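Local structure of xylose isomerase domain protein TIM barrel (Planctomyces limnophilus, 3TVA) at residues T159-A164 with Y191-P196; F183-M188 with E241-T246; K202-V207 with W248-R253; A215-A218 with E222-K225; V231-G234 with G239-A242. The protein probably works as an isomerase of the xylose isomerase-like TIM-barrel family, with a magnesium ion bound in its barrel. All coordinates share one frame; numbering follows the deposited sequence. Where two conformers were deposited one is given.

Contact 1. Residues T159-A164 with Y191-P196; sequences TGQESA and YGTGNP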
# COMPACT_ATOMS: atom_id res chain seq x y z
N THR A 159 -0.53 -3.78 -4.44
CA THR A 159 -1.18 -4.89 -5.14
C THR A 159 -2.51 -4.48 -5.76
O THR A 159 -3.41 -4.00 -5.06
CB THR A 159 -1.56 -6.03 -4.17
OG1 THR A 159 -0.43 -6.43 -3.42
CG2 THR A 159 -2.08 -7.20 -4.95
N GLY A 160 -2.61 -4.71 -7.06
CA GLY A 160 -3.73 -4.28 -7.89
C GLY A 160 -4.63 -5.40 -8.37
O GLY A 160 -4.77 -6.45 -7.73
N GLN A 161 -5.25 -5.16 -9.51
CA GLN A 161 -6.09 -6.16 -10.16
C GLN A 161 -5.28 -7.12 -11.04
O GLN A 161 -5.79 -8.16 -11.46
CB GLN A 161 -7.17 -5.48 -11.00
CG GLN A 161 -8.31 -6.39 -11.45
CD GLN A 161 -8.16 -6.86 -12.90
OE1 GLN A 161 -7.15 -6.59 -13.56
NE2 GLN A 161 -9.17 -7.57 -13.39
N GLU A 162 -4.01 -6.79 -11.29
CA GLU A 162 -3.19 -7.63 -12.15
C GLU A 162 -2.98 -8.99 -11.50
O GLU A 162 -2.81 -9.10 -10.29
CB GLU A 162 -1.80 -7.02 -12.40
CG GLU A 162 -1.82 -5.70 -13.09
CD GLU A 162 -2.37 -4.62 -12.20
OE1 GLU A 162 -3.30 -3.91 -12.64
OE2 GLU A 162 -1.90 -4.52 -11.04
N SER A 163 -2.93 -10.01 -12.33
CA SER A 163 -2.44 -11.30 -11.89
C SER A 163 -0.96 -11.14 -11.52
O SER A 163 -0.30 -10.19 -11.96
CB SER A 163 -2.57 -12.29 -13.04
OG SER A 163 -1.60 -11.98 -14.02
N ALA A 164 -0.45 -12.02 -10.67
CA ALA A 164 0.97 -11.96 -10.28
C ALA A 164 1.88 -12.04 -11.51
O ALA A 164 2.90 -11.36 -11.57
CB ALA A 164 1.31 -13.07 -9.27
N TYR A 191 -10.56 -7.77 -5.64
CA TYR A 191 -10.66 -7.81 -7.10
C TYR A 191 -11.09 -9.17 -7.65
O TYR A 191 -11.49 -9.27 -8.81
CB TYR A 191 -9.34 -7.40 -7.75
CG TYR A 191 -9.03 -5.93 -7.61
CD1 TYR A 191 -9.70 -4.98 -8.37
CD2 TYR A 191 -8.06 -5.49 -6.73
CE1 TYR A 191 -9.41 -3.63 -8.23
CE2 TYR A 191 -7.77 -4.15 -6.58
CZ TYR A 191 -8.44 -3.22 -7.34
OH TYR A 191 -8.13 -1.90 -7.18
N GLY A 192 -10.98 -10.21 -6.84
CA GLY A 192 -11.37 -11.55 -7.26
C GLY A 192 -10.42 -12.19 -8.27
O GLY A 192 -10.79 -13.07 -9.04
N THR A 193 -9.18 -11.72 -8.28
CA THR A 193 -8.22 -12.16 -9.29
C THR A 193 -7.55 -13.54 -9.09
O THR A 193 -7.54 -14.36 -10.01
CB THR A 193 -7.16 -11.10 -9.47
OG1 THR A 193 -6.62 -10.78 -8.19
CG2 THR A 193 -7.79 -9.87 -10.04
N GLY A 194 -7.01 -13.79 -7.91
CA GLY A 194 -6.24 -15.01 -7.69
C GLY A 194 -5.81 -15.18 -6.25
O GLY A 194 -5.80 -14.20 -5.49
N ASN A 195 -5.46 -16.41 -5.86
CA ASN A 195 -5.07 -16.68 -4.49
C ASN A 195 -3.88 -15.86 -4.07
O ASN A 195 -2.81 -15.93 -4.69
CB ASN A 195 -4.78 -18.16 -4.24
CG ASN A 195 -4.54 -18.46 -2.76
OD1 ASN A 195 -3.40 -18.39 -2.26
ND2 ASN A 195 -5.62 -18.76 -2.04
N PRO A 196 -4.05 -15.06 -3.01
CA PRO A 196 -3.04 -14.10 -2.54
C PRO A 196 -1.76 -14.75 -1.99
O PRO A 196 -0.69 -14.19 -2.22
CB PRO A 196 -3.78 -13.32 -1.45
CG PRO A 196 -4.87 -14.25 -0.98
CD PRO A 196 -5.29 -14.99 -2.21
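Q161 sits over one face of the Y191 ring, its CB 4.0 Å from the ring centroid and 22° off the normal, a CH-pi contact displaced toward the CD1 side. Its CG, anti to the backbone N (chi1 -166°), reaches both Y191 CD1 at 3.7 Å and T193 CG2 at 3.8 Å. A bend at chi2 then turns the amide nearly upright to the phenol ring. The carbonyl O of G160 approaches the ring obliquely, 3.6 Å from Y191 CD2, while Q161 O comes as near as 3.0 Å to T193 CG2, a tight fit of methyl against carbonyl. No hydrogen bond crosses. In the TIM barrel, 159-164 is the loop that leaves strand 154-158, just after the magnesium ligand E158, and 191-196 joins helix 185-190 to helix 196-203. G192, with positive phi, is the C-prime residue of a Schellman motif closing the first of these helices: T193 N bonds back to M188 O and G192 N to I189 O. T193 OG1 adds a weak bond to M188 O. Further out, Y191 meets W227 with the ring planes at about 60° and touches Y79 and H122; a glycerol molecule, probably from the crystallisation liquor, lies about 4 Å from its side chain. T159 ties its loop to the N-terminal end of helix 185-190 through OG1 to D184 N and O to N187 ND2.

Contact 2. Residues F183-M188 with E241-T246; sequences FDPANM and EAYLTT. With MG (magnesium ion), chain C.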
# COMPACT_ATOMS: atom_id res chain seq x y z
N PHE A 183 2.87 -5.32 -0.63
CA PHE A 183 1.97 -6.45 -0.84
C PHE A 183 0.73 -6.35 0.04
O PHE A 183 0.82 -6.17 1.27
CB PHE A 183 2.68 -7.79 -0.62
CG PHE A 183 1.89 -8.97 -1.13
CD1 PHE A 183 1.06 -9.69 -0.29
CD2 PHE A 183 1.94 -9.32 -2.48
CE1 PHE A 183 0.30 -10.76 -0.77
CE2 PHE A 183 1.19 -10.39 -2.97
CZ PHE A 183 0.37 -11.10 -2.12
N ASP A 184 -0.43 -6.43 -0.60
CA ASP A 184 -1.73 -6.42 0.09
C ASP A 184 -2.59 -7.62 -0.32
O ASP A 184 -3.22 -7.60 -1.37
CB ASP A 184 -2.50 -5.12 -0.12
CG ASP A 184 -3.81 -5.08 0.68
OD1 ASP A 184 -4.41 -6.13 0.97
OD2 ASP A 184 -4.26 -3.99 1.06
N PRO A 185 -2.57 -8.69 0.47
CA PRO A 185 -3.31 -9.89 0.06
C PRO A 185 -4.83 -9.69 -0.06
O PRO A 185 -5.46 -10.36 -0.89
CB PRO A 185 -2.98 -10.89 1.17
CG PRO A 185 -2.77 -10.02 2.39
CD PRO A 185 -2.20 -8.71 1.90
N ALA A 186 -5.41 -8.80 0.74
CA ALA A 186 -6.85 -8.61 0.70
C ALA A 186 -7.29 -8.03 -0.64
O ALA A 186 -8.38 -8.35 -1.12
CB ALA A 186 -7.33 -7.74 1.86
N ASN A 187 -6.43 -7.21 -1.25
CA ASN A 187 -6.76 -6.60 -2.54
C ASN A 187 -7.04 -7.63 -3.62
O ASN A 187 -7.95 -7.46 -4.42
CB ASN A 187 -5.67 -5.62 -3.02
CG ASN A 187 -5.62 -4.34 -2.17
OD1 ASN A 187 -6.48 -4.12 -1.32
ND2 ASN A 187 -4.63 -3.49 -2.42
N MSE A 188 -6.28 -8.72 -3.64
CA MSE A 188 -6.50 -9.72 -4.67
C MSE A 188 -7.78 -10.50 -4.48
O MSE A 188 -8.36 -11.01 -5.43
CB MSE A 188 -5.32 -10.66 -4.76
CG MSE A 188 -4.08 -9.97 -5.26
SE MSE A 188 -2.82 -11.37 -5.64
CE MSE A 188 -3.63 -12.10 -7.27
N GLU A 241 -2.45 -16.58 9.42
CA GLU A 241 -1.33 -17.45 9.78
C GLU A 241 -0.61 -17.96 8.53
O GLU A 241 0.63 -17.98 8.48
CB GLU A 241 -1.76 -18.60 10.70
CG GLU A 241 -0.60 -19.47 11.10
CD GLU A 241 -0.77 -20.12 12.45
OE1 GLU A 241 0.26 -20.61 12.99
OE2 GLU A 241 -1.91 -20.16 12.97
N ALA A 242 -1.37 -18.32 7.50
CA ALA A 242 -0.78 -18.73 6.22
C ALA A 242 0.06 -17.60 5.58
O ALA A 242 1.14 -17.84 5.04
CB ALA A 242 -1.87 -19.21 5.26
N TYR A 243 -0.46 -16.38 5.65
CA TYR A 243 0.19 -15.20 5.09
C TYR A 243 1.51 -14.89 5.82
O TYR A 243 2.55 -14.74 5.20
CB TYR A 243 -0.78 -14.02 5.21
CG TYR A 243 -0.30 -12.66 4.71
CD1 TYR A 243 0.37 -12.52 3.51
CD2 TYR A 243 -0.58 -11.50 5.45
CE1 TYR A 243 0.78 -11.26 3.06
CE2 TYR A 243 -0.18 -10.25 5.01
CZ TYR A 243 0.50 -10.13 3.81
OH TYR A 243 0.88 -8.87 3.36
N LEU A 244 1.44 -14.80 7.15
CA LEU A 244 2.62 -14.51 7.95
C LEU A 244 3.70 -15.61 7.90
O LEU A 244 4.88 -15.31 7.88
CB LEU A 244 2.25 -14.20 9.40
CG LEU A 244 2.07 -12.71 9.74
CD1 LEU A 244 1.06 -12.09 8.84
CD2 LEU A 244 1.69 -12.50 11.22
N THR A 245 3.27 -16.87 7.88
CA THR A 245 4.23 -17.97 7.84
C THR A 245 4.94 -17.98 6.49
O THR A 245 6.13 -18.26 6.41
CB THR A 245 3.55 -19.33 8.14
OG1 THR A 245 2.68 -19.20 9.28
CG2 THR A 245 4.58 -20.38 8.45
N THR A 246 4.22 -17.63 5.43
CA THR A 246 4.82 -17.50 4.10
C THR A 246 5.77 -16.28 4.02
O THR A 246 6.85 -16.37 3.44
CB THR A 246 3.76 -17.42 2.99
OG1 THR A 246 2.90 -18.56 3.06
CG2 THR A 246 4.42 -17.38 1.62
MG MG C . -3.40 -1.77 0.93
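The end of strand 179-183 and the start of helix 185-190, beside the magnesium site of the TIM barrel, pack against helix 240-249 where P185 and F183 meet Y243. P185 CG stands over one face of the phenol ring, 3.7 Å from its centroid and 16° off the normal, a CH-pi contact. F183 comes up obliquely, its CD1 3.7 Å from Y243 CE1, with Y243 OH near the plane of the phenyl ring at its edge. With CG anti to the backbone N (chi1 179°), Y243 extends off its helix to P185 and F183, and its hydroxyl bonds to the backbone O of H211. Without the ring, as with an alanine here, H211 O would probably lose this donor and a gap would open against P185 and F183. D184 divides its carboxylate: OD2 binds magnesium at 2.4 Å, together with E158, H211 and E259, and also accepts a hydrogen bond from K213 NZ. Its OD1 caps the helix, accepting from N187 N at 3.2 Å from above the carboxylate plane and weakly from A186 N. The capping bonds, with the metal, probably help to set the rotation of the carboxylate, while Y243 belongs to the second shell of the site.

Contact 3. Residues K202-V207 with W248-R253; sequences KVARYV and WEIGYR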
# COMPACT_ATOMS: atom_id res chain seq x y z
N LYS A 202 5.10 -15.95 -5.73
CA LYS A 202 5.58 -15.63 -7.06
C LYS A 202 6.35 -14.32 -7.10
O LYS A 202 7.32 -14.18 -7.84
CB LYS A 202 4.42 -15.55 -8.06
CG LYS A 202 3.96 -16.90 -8.59
CD LYS A 202 2.78 -16.71 -9.54
CE LYS A 202 2.47 -17.99 -10.31
NZ LYS A 202 1.22 -17.84 -11.12
N VAL A 203 5.88 -13.33 -6.34
CA VAL A 203 6.48 -11.98 -6.39
C VAL A 203 7.51 -11.69 -5.30
O VAL A 203 7.94 -10.54 -5.15
CB VAL A 203 5.42 -10.86 -6.48
CG1 VAL A 203 4.50 -11.11 -7.68
CG2 VAL A 203 4.62 -10.72 -5.17
N ALA A 204 7.86 -12.72 -4.53
CA ALA A 204 8.61 -12.58 -3.28
C ALA A 204 9.83 -11.65 -3.38
O ALA A 204 10.04 -10.82 -2.49
CB ALA A 204 9.05 -13.97 -2.78
N ARG A 205 10.61 -11.77 -4.45
CA ARG A 205 11.87 -11.02 -4.54
C ARG A 205 11.67 -9.51 -4.66
O ARG A 205 12.61 -8.74 -4.45
CB ARG A 205 12.76 -11.54 -5.68
CG ARG A 205 12.21 -11.29 -7.10
CD ARG A 205 13.03 -12.10 -8.11
NE ARG A 205 12.51 -12.01 -9.49
CZ ARG A 205 11.56 -12.79 -9.97
NH1 ARG A 205 10.98 -13.70 -9.18
NH2 ARG A 205 11.16 -12.67 -11.23
N TYR A 206 10.46 -9.08 -5.03
CA TYR A 206 10.14 -7.65 -5.12
C TYR A 206 9.40 -7.06 -3.92
O TYR A 206 9.13 -5.86 -3.91
CB TYR A 206 9.36 -7.34 -6.42
CG TYR A 206 10.06 -7.83 -7.66
CD1 TYR A 206 11.31 -7.33 -8.01
CD2 TYR A 206 9.47 -8.79 -8.49
CE1 TYR A 206 11.97 -7.76 -9.15
CE2 TYR A 206 10.13 -9.23 -9.67
CZ TYR A 206 11.38 -8.72 -9.97
OH TYR A 206 12.05 -9.14 -11.10
N VAL A 207 9.06 -7.86 -2.91
CA VAL A 207 8.24 -7.34 -1.81
C VAL A 207 9.11 -6.48 -0.90
O VAL A 207 10.13 -6.95 -0.39
CB VAL A 207 7.66 -8.50 -0.97
CG1 VAL A 207 7.02 -7.96 0.31
CG2 VAL A 207 6.65 -9.29 -1.80
N TRP A 248 7.43 -15.07 6.46
CA TRP A 248 8.62 -15.43 7.21
C TRP A 248 9.55 -16.28 6.34
O TRP A 248 10.75 -16.03 6.28
CB TRP A 248 8.24 -16.19 8.47
CG TRP A 248 9.41 -16.51 9.35
CD1 TRP A 248 10.00 -17.73 9.53
CD2 TRP A 248 10.13 -15.58 10.17
NE1 TRP A 248 11.05 -17.62 10.42
CE2 TRP A 248 11.15 -16.31 10.82
CE3 TRP A 248 10.00 -14.21 10.42
CZ2 TRP A 248 12.04 -15.71 11.71
CZ3 TRP A 248 10.89 -13.61 11.30
CH2 TRP A 248 11.90 -14.37 11.94
N GLU A 249 8.99 -17.27 5.65
CA GLU A 249 9.78 -18.15 4.78
C GLU A 249 10.55 -17.41 3.68
O GLU A 249 11.69 -17.75 3.36
CB GLU A 249 8.90 -19.23 4.15
CG GLU A 249 9.65 -20.01 3.08
CD GLU A 249 8.76 -20.92 2.26
OE1 GLU A 249 7.74 -21.42 2.79
OE2 GLU A 249 9.09 -21.15 1.07
N ILE A 250 9.95 -16.38 3.09
CA ILE A 250 10.62 -15.68 1.99
C ILE A 250 11.62 -14.63 2.46
O ILE A 250 12.23 -13.95 1.64
CB ILE A 250 9.65 -15.06 1.01
CG1 ILE A 250 8.86 -13.95 1.70
CG2 ILE A 250 8.75 -16.15 0.44
CD1 ILE A 250 7.95 -13.18 0.78
N GLY A 251 11.78 -14.48 3.77
CA GLY A 251 12.78 -13.56 4.28
C GLY A 251 12.27 -12.16 4.62
O GLY A 251 13.08 -11.30 4.94
N TYR A 252 10.95 -11.93 4.59
CA TYR A 252 10.48 -10.58 4.90
C TYR A 252 10.51 -10.35 6.41
O TYR A 252 9.95 -11.12 7.18
CB TYR A 252 9.07 -10.34 4.38
CG TYR A 252 8.60 -8.94 4.69
CD1 TYR A 252 9.06 -7.85 3.95
CD2 TYR A 252 7.72 -8.70 5.75
CE1 TYR A 252 8.64 -6.55 4.24
CE2 TYR A 252 7.29 -7.40 6.05
CZ TYR A 252 7.76 -6.34 5.30
OH TYR A 252 7.35 -5.06 5.59
N ARG A 253 11.34 -9.38 6.80
CA ARG A 253 11.48 -8.94 8.19
C ARG A 253 10.88 -7.57 8.57
O ARG A 253 10.97 -7.16 9.72
CB ARG A 253 12.94 -9.09 8.63
CG ARG A 253 13.49 -10.51 8.35
CD ARG A 253 12.81 -11.56 9.25
NE ARG A 253 13.40 -12.89 9.09
CZ ARG A 253 12.88 -13.85 8.32
NH1 ARG A 253 11.76 -13.62 7.65
NH2 ARG A 253 13.47 -15.04 8.24
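This is a small apolar contact between the chain just past helix 196-203, up to the start of strand 207-216, and the turn that ends helix 240-249, where A204 meets I250 and V207 meets Y252. The V207 side chain lies about 12 Å from the magnesium ion. A204 CB fits against two branches of I250, CD1 at 3.8 Å and CG2 at 3.9 Å. With its CG1 between the backbone N and the carbonyl carbon (chi1 65°), I250 holds both branches to the alanine methyl. Further along the chain, V207 CG1 approaches the Y252 ring obliquely, 4.2 Å from CD1, the two side chains crossing at about a right angle. L200 packs on both V207 and I250. G251 ends helix 240-249 in a Schellman motif, and R253 folds back over the turn: its guanidinium faces W248, and NH1 donates to W248 O at 3.0 Å, within the carbonyl plane and nearly straight (166°), and to Y252 O from above the plane. Y252 OH bonds to P255 O. No hydrogen bond crosses, so the two segments meet by van der Waals packing alone, while the R253 bonds probably steady the 248-253 turn from within.

Contact 4. Residues A215-A218 with E222-K225; sequences ALWA and ERGK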
# COMPACT_ATOMS: atom_id res chain seq x y z
N ALA A 215 -10.21 -9.97 3.72
CA ALA A 215 -11.42 -9.83 2.91
C ALA A 215 -12.08 -11.17 2.63
O ALA A 215 -11.43 -12.21 2.72
CB ALA A 215 -11.10 -9.11 1.60
N LEU A 216 -13.36 -11.12 2.27
CA LEU A 216 -14.10 -12.30 1.84
C LEU A 216 -14.24 -12.28 0.32
O LEU A 216 -14.48 -11.21 -0.26
CB LEU A 216 -15.50 -12.31 2.48
CG LEU A 216 -15.57 -12.40 4.00
CD1 LEU A 216 -17.01 -12.17 4.51
CD2 LEU A 216 -15.03 -13.77 4.49
N TRP A 217 -14.08 -13.43 -0.32
CA TRP A 217 -14.32 -13.52 -1.77
C TRP A 217 -15.75 -13.13 -2.12
O TRP A 217 -16.68 -13.38 -1.35
CB TRP A 217 -14.09 -14.95 -2.26
CG TRP A 217 -12.67 -15.39 -2.19
CD1 TRP A 217 -12.10 -16.14 -1.21
CD2 TRP A 217 -11.64 -15.11 -3.14
NE1 TRP A 217 -10.76 -16.34 -1.49
CE2 TRP A 217 -10.46 -15.72 -2.67
CE3 TRP A 217 -11.59 -14.40 -4.34
CZ2 TRP A 217 -9.25 -15.65 -3.35
CZ3 TRP A 217 -10.39 -14.32 -5.02
CH2 TRP A 217 -9.23 -14.94 -4.52
N ALA A 218 -15.94 -12.55 -3.29
CA ALA A 218 -17.28 -12.44 -3.86
C ALA A 218 -17.77 -13.84 -4.23
O ALA A 218 -16.96 -14.77 -4.33
CB ALA A 218 -17.25 -11.54 -5.10
N GLU A 222 -19.49 -13.88 -9.45
CA GLU A 222 -19.31 -12.42 -9.35
C GLU A 222 -17.85 -11.95 -9.23
O GLU A 222 -17.59 -10.75 -9.15
CB GLU A 222 -20.15 -11.85 -8.21
CG GLU A 222 -21.65 -12.02 -8.40
CD GLU A 222 -22.45 -11.43 -7.25
OE1 GLU A 222 -21.93 -10.52 -6.56
OE2 GLU A 222 -23.60 -11.87 -7.04
N ARG A 223 -16.90 -12.87 -9.19
CA ARG A 223 -15.51 -12.48 -8.99
C ARG A 223 -14.97 -11.66 -10.16
O ARG A 223 -15.18 -12.01 -11.32
CB ARG A 223 -14.63 -13.70 -8.71
CG ARG A 223 -15.04 -14.37 -7.43
CD ARG A 223 -14.12 -15.46 -6.98
NE ARG A 223 -14.75 -16.18 -5.88
CZ ARG A 223 -14.23 -17.24 -5.27
NH1 ARG A 223 -13.05 -17.71 -5.63
NH2 ARG A 223 -14.90 -17.82 -4.28
N GLY A 224 -14.30 -10.56 -9.85
CA GLY A 224 -13.83 -9.65 -10.88
C GLY A 224 -14.94 -8.77 -11.44
O GLY A 224 -14.72 -7.96 -12.33
N LYS A 225 -16.14 -8.93 -10.90
CA LYS A 225 -17.29 -8.12 -11.32
C LYS A 225 -17.83 -7.31 -10.14
O LYS A 225 -17.90 -6.08 -10.21
CB LYS A 225 -18.35 -8.97 -12.01
CG LYS A 225 -17.85 -9.53 -13.34
CD LYS A 225 -18.96 -10.17 -14.15
CE LYS A 225 -19.50 -11.37 -13.44
NZ LYS A 225 -20.48 -12.14 -14.25
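R223 lays its guanidinium flat on the indole of W217, centres 4.4 Å apart and planes at 21°, a cation-pi stack in the loop between strand 207-216 of the TIM barrel and strand 229-231, which pairs antiparallel to it. The overlap is off centre: NH1 lies above the CD2-CE3 rim, 3.8 Å from W217 CE3, while NH2 reaches back to W217 CB at 3.6 Å. An extended chain from CG to NE carries the charged group across to the tryptophan, the two side chains crossing at about a right angle. In the chain around R223, E222 O accepts from K225 N at 2.9 Å across a type II beta turn with G224 at positive phi, and A218 CB packs on E222 O. W217 is positioned from outside: its backbone N bonds to D237 OD2, and its ring touches I189 of helix 185-190 and G192 in the turn that follows. The stack thus lies beside the C-terminal end of that helix. Stacking settles the face of the guanidinium, and a hydrogen bond settles its edge: R223 NE donates to A218 O at 3.0 Å with an N-H...O angle of 156°, arriving 29° out of the carbonyl plane.

Contact 5. Residues V231-G234 with G239-A242; sequences VALG and GMEA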
# COMPACT_ATOMS: atom_id res chain seq x y z
N VAL A 231 -13.12 -7.24 5.71
CA VAL A 231 -13.58 -7.57 7.06
C VAL A 231 -12.43 -7.44 8.06
O VAL A 231 -11.27 -7.33 7.66
CB VAL A 231 -14.15 -9.01 7.13
CG1 VAL A 231 -15.43 -9.12 6.32
CG2 VAL A 231 -13.11 -10.01 6.65
N ALA A 232 -12.75 -7.45 9.35
CA ALA A 232 -11.74 -7.36 10.41
C ALA A 232 -10.66 -8.45 10.26
O ALA A 232 -10.95 -9.57 9.86
CB ALA A 232 -12.41 -7.44 11.79
N LEU A 233 -9.42 -8.09 10.58
CA LEU A 233 -8.28 -8.97 10.35
C LEU A 233 -8.50 -10.34 11.00
O LEU A 233 -8.83 -10.42 12.19
CB LEU A 233 -7.01 -8.34 10.91
CG LEU A 233 -5.72 -8.84 10.27
CD1 LEU A 233 -5.64 -8.31 8.84
CD2 LEU A 233 -4.49 -8.45 11.08
N GLY A 234 -8.34 -11.40 10.22
CA GLY A 234 -8.49 -12.75 10.73
C GLY A 234 -9.88 -13.34 10.56
O GLY A 234 -10.07 -14.53 10.77
N GLY A 239 -6.40 -16.03 5.42
CA GLY A 239 -5.48 -16.89 6.16
C GLY A 239 -4.27 -16.20 6.79
O GLY A 239 -3.15 -16.33 6.28
N MSE A 240 -4.52 -15.38 7.80
CA MSE A 240 -3.46 -14.59 8.43
C MSE A 240 -2.23 -15.41 8.84
O MSE A 240 -1.10 -14.99 8.63
CB MSE A 240 -4.00 -13.80 9.62
CG MSE A 240 -3.32 -12.44 9.86
SE MSE A 240 -3.12 -11.26 8.28
CE MSE A 240 -4.86 -11.50 7.42
N GLU A 241 -2.45 -16.58 9.42
CA GLU A 241 -1.33 -17.45 9.78
C GLU A 241 -0.61 -17.96 8.53
O GLU A 241 0.63 -17.98 8.48
CB GLU A 241 -1.76 -18.60 10.70
CG GLU A 241 -0.60 -19.47 11.10
CD GLU A 241 -0.77 -20.12 12.45
OE1 GLU A 241 0.26 -20.61 12.99
OE2 GLU A 241 -1.91 -20.16 12.97
N ALA A 242 -1.37 -18.32 7.50
CA ALA A 242 -0.78 -18.73 6.22
C ALA A 242 0.06 -17.60 5.58
O ALA A 242 1.14 -17.84 5.04
CB ALA A 242 -1.87 -19.21 5.26
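No flat side chain takes part where L233 meets M240; neither has a ring face or edge to offer, and the touching groups are a branched leucine end and the bent selenoether end of a selenomethionine. They join the loop after strand 229-231 to the first turn of helix 240-249 in the TIM barrel. L233 CD1 lies 3.6 Å from M240 CE and 3.9 Å from M240 SE, and its CG is 4.0 Å from the same CE, so the leucine packs on the methyl and the selenium together. M240 bends at chi2 (49°) and chi3 (42°), which curls its end round to the leucine; two conformers were deposited, and these distances hold for one of them. L233 also touches A276 and L280 of helix 266-287, and M240 touches L279. Cutting L233 back to an alanine is likely to open a gap beside the M240 methyl and let that end turn more freely. Two glycines shape the backbone here: G234 and the N-cap residue G239 both have positive phi, with angles at which a CB would press on the preceding carbonyl O. G234 N, 4.5 Å from M240 CE, makes its hydrogen bond with D214 OD2.

Overall arrangement
Contacts 2 and 5 are buried and both draw on helix 240-249, sharing E241 and A242; contact 3 uses the far end of that helix but is only partly buried, as are contacts 1 and 4. Contact 2 alone holds a magnesium ligand, and contact 1 adjoins it through T159. Contact 4 sits farthest from the chain's centre, with the charged stack and the only clear hydrogen bond between paired segments, and reaches contact 1 through W217. Elsewhere packing dominates: CH-pi contacts on tyrosine faces in contacts 1 and 2, aliphatic and aliphatic-aromatic packing in contact 3, leucine on selenomethionine in contact 5. Contacts 3 and 4, with centres 26 Å apart, do not touch.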